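Local coordinates for acetaldehyde dehydrogenase (Acetylating) (Geobacillus thermoglucosidasius, PDB 5J78), which probably catalyses the NAD-dependent, reversible conversion of acetaldehyde and coenzyme A to acetyl-CoA, as an acetylating member of the aldehyde dehydrogenase family, at residues Gln263-Phe267 with Gly423-Gly427. Numbering follows the deposited sequence.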
loop_
_atom_site.group_PDB
_atom_site.type_symbol
_atom_site.label_atom_id
_atom_site.label_comp_id
_atom_site.label_asym_id
_atom_site.label_seq_id
_atom_site.Cartn_x
_atom_site.Cartn_y
_atom_site.Cartn_z
ATOM N N GLN A 263 30.572 -33.987 10.437
ATOM C CA GLN A 263 31.198 -32.783 10.951
ATOM C C GLN A 263 30.447 -31.522 10.473
ATOM O O GLN A 263 30.216 -30.591 11.246
ATOM C CB GLN A 263 32.668 -32.708 10.528
ATOM C CG GLN A 263 33.437 -31.625 11.290
ATOM C CD GLN A 263 34.855 -31.408 10.781
ATOM O OE1 GLN A 263 35.285 -32.004 9.786
ATOM N NE2 GLN A 263 35.586 -30.537 11.462
ATOM N N SER A 264 30.066 -31.511 9.202
ATOM C CA SER A 264 29.379 -30.371 8.605
ATOM C C SER A 264 27.950 -30.239 9.125
ATOM O O SER A 264 27.508 -29.139 9.471
ATOM C CB SER A 264 29.369 -30.500 7.070
ATOM O OG SER A 264 28.438 -29.614 6.482
ATOM N N LYS A 265 27.230 -31.361 9.166
ATOM C CA LYS A 265 25.814 -31.368 9.549
ATOM C C LYS A 265 25.597 -30.973 11.002
ATOM O O LYS A 265 24.658 -30.240 11.323
ATOM C CB LYS A 265 25.206 -32.751 9.287
ATOM C CG LYS A 265 23.777 -32.943 9.768
ATOM C CD LYS A 265 22.851 -31.860 9.247
ATOM C CE LYS A 265 21.442 -32.314 9.278
ATOM N NZ LYS A 265 20.527 -31.222 8.817
ATOM N N THR A 266 26.469 -31.450 11.885
ATOM C CA THR A 266 26.285 -31.204 13.308
ATOM C C THR A 266 26.973 -29.915 13.753
ATOM O O THR A 266 26.898 -29.543 14.917
ATOM C CB THR A 266 26.803 -32.398 14.154
ATOM O OG1 THR A 266 28.225 -32.530 14.006
ATOM C CG2 THR A 266 26.111 -33.688 13.710
ATOM N N PHE A 267 27.636 -29.227 12.828
ATOM C CA PHE A 267 28.325 -27.995 13.189
ATOM C C PHE A 267 27.308 -26.950 13.651
ATOM O O PHE A 267 26.339 -26.643 12.958
ATOM C CB PHE A 267 29.157 -27.467 12.018
ATOM C CG PHE A 267 29.937 -26.213 12.339
ATOM C CD1 PHE A 267 31.187 -26.290 12.941
ATOM C CD2 PHE A 267 29.437 -24.962 12.004
ATOM C CE1 PHE A 267 31.928 -25.134 13.230
ATOM C CE2 PHE A 267 30.164 -23.793 12.291
ATOM C CZ PHE A 267 31.415 -23.886 12.913
ATOM N N GLY A 423 32.471 -31.147 3.322
ATOM C CA GLY A 423 31.225 -30.906 4.022
ATOM C C GLY A 423 30.605 -29.672 3.401
ATOM O O GLY A 423 31.311 -28.716 3.061
ATOM N N THR A 424 29.292 -29.669 3.241
ATOM C CA THR A 424 28.677 -28.589 2.498
ATOM C C THR A 424 28.595 -27.321 3.339
ATOM O O THR A 424 28.620 -26.215 2.784
ATOM C CB THR A 424 27.294 -28.988 1.980
ATOM O OG1 THR A 424 26.461 -29.418 3.062
ATOM C CG2 THR A 424 27.438 -30.110 0.948
ATOM N N THR A 425 28.518 -27.459 4.662
ATOM C CA THR A 425 28.565 -26.277 5.529
ATOM C C THR A 425 29.835 -25.505 5.247
ATOM O O THR A 425 29.802 -24.309 4.925
ATOM C CB THR A 425 28.516 -26.626 7.027
ATOM O OG1 THR A 425 27.220 -27.128 7.350
ATOM C CG2 THR A 425 28.799 -25.390 7.891
ATOM N N PHE A 426 30.956 -26.202 5.353
ATOM C CA PHE A 426 32.269 -25.564 5.257
ATOM C C PHE A 426 32.664 -25.256 3.812
ATOM O O PHE A 426 33.393 -24.291 3.547
ATOM C CB PHE A 426 33.316 -26.454 5.921
ATOM C CG PHE A 426 32.965 -26.834 7.327
ATOM C CD1 PHE A 426 32.623 -25.864 8.257
ATOM C CD2 PHE A 426 32.957 -28.171 7.719
ATOM C CE1 PHE A 426 32.271 -26.217 9.558
ATOM C CE2 PHE A 426 32.619 -28.535 9.021
ATOM C CZ PHE A 426 32.274 -27.559 9.940
ATOM N N GLY A 427 32.188 -26.072 2.879
ATOM C CA GLY A 427 32.425 -25.796 1.472
ATOM C C GLY A 427 31.661 -24.562 1.021
ATOM O O GLY A 427 32.216 -23.656 0.410
#
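Ser264, in the last turn of helix 254-265, reaches into the first turn of helix 424-428. Its CB lies 3.6 Å from CA of Gly423, the N-cap residue. With OG anti to the backbone N (chi1 165°), the hydroxyl accepts a hydrogen bond from Thr425 N, 2.8 Å from Ser264 OG, and also bonds the carboxylate of Glu276, which takes Thr424 N as well; serine and glutamate, from elsewhere in the chain, thus satisfy amides at the helix start. Thr425 OG1 returns a bond to Ser264 O at 2.9 Å, coming from well above the carbonyl plane. Beside these hydrogen bonds, the edge of Phe426 meets the face of Phe267 in a T-shaped stack, planes at 80°, with Phe426 CZ 3.4 Å from Phe267 CD1. Replacing Phe267 with an alanine would probably leave the Phe426 edge without its aromatic face and open a gap beside Thr425 CG2. Fully buried, the contact joins the C-terminal end of helix 254-265 to the N-terminal start of helix 424-428 near the loop that carries Cys273, modified here to 3-sulfinoalanine; helix 89-107 packs on Phe267, strand 244-248 of the parallel sheet on Thr424, and Met473 of the second subunit on Phe426.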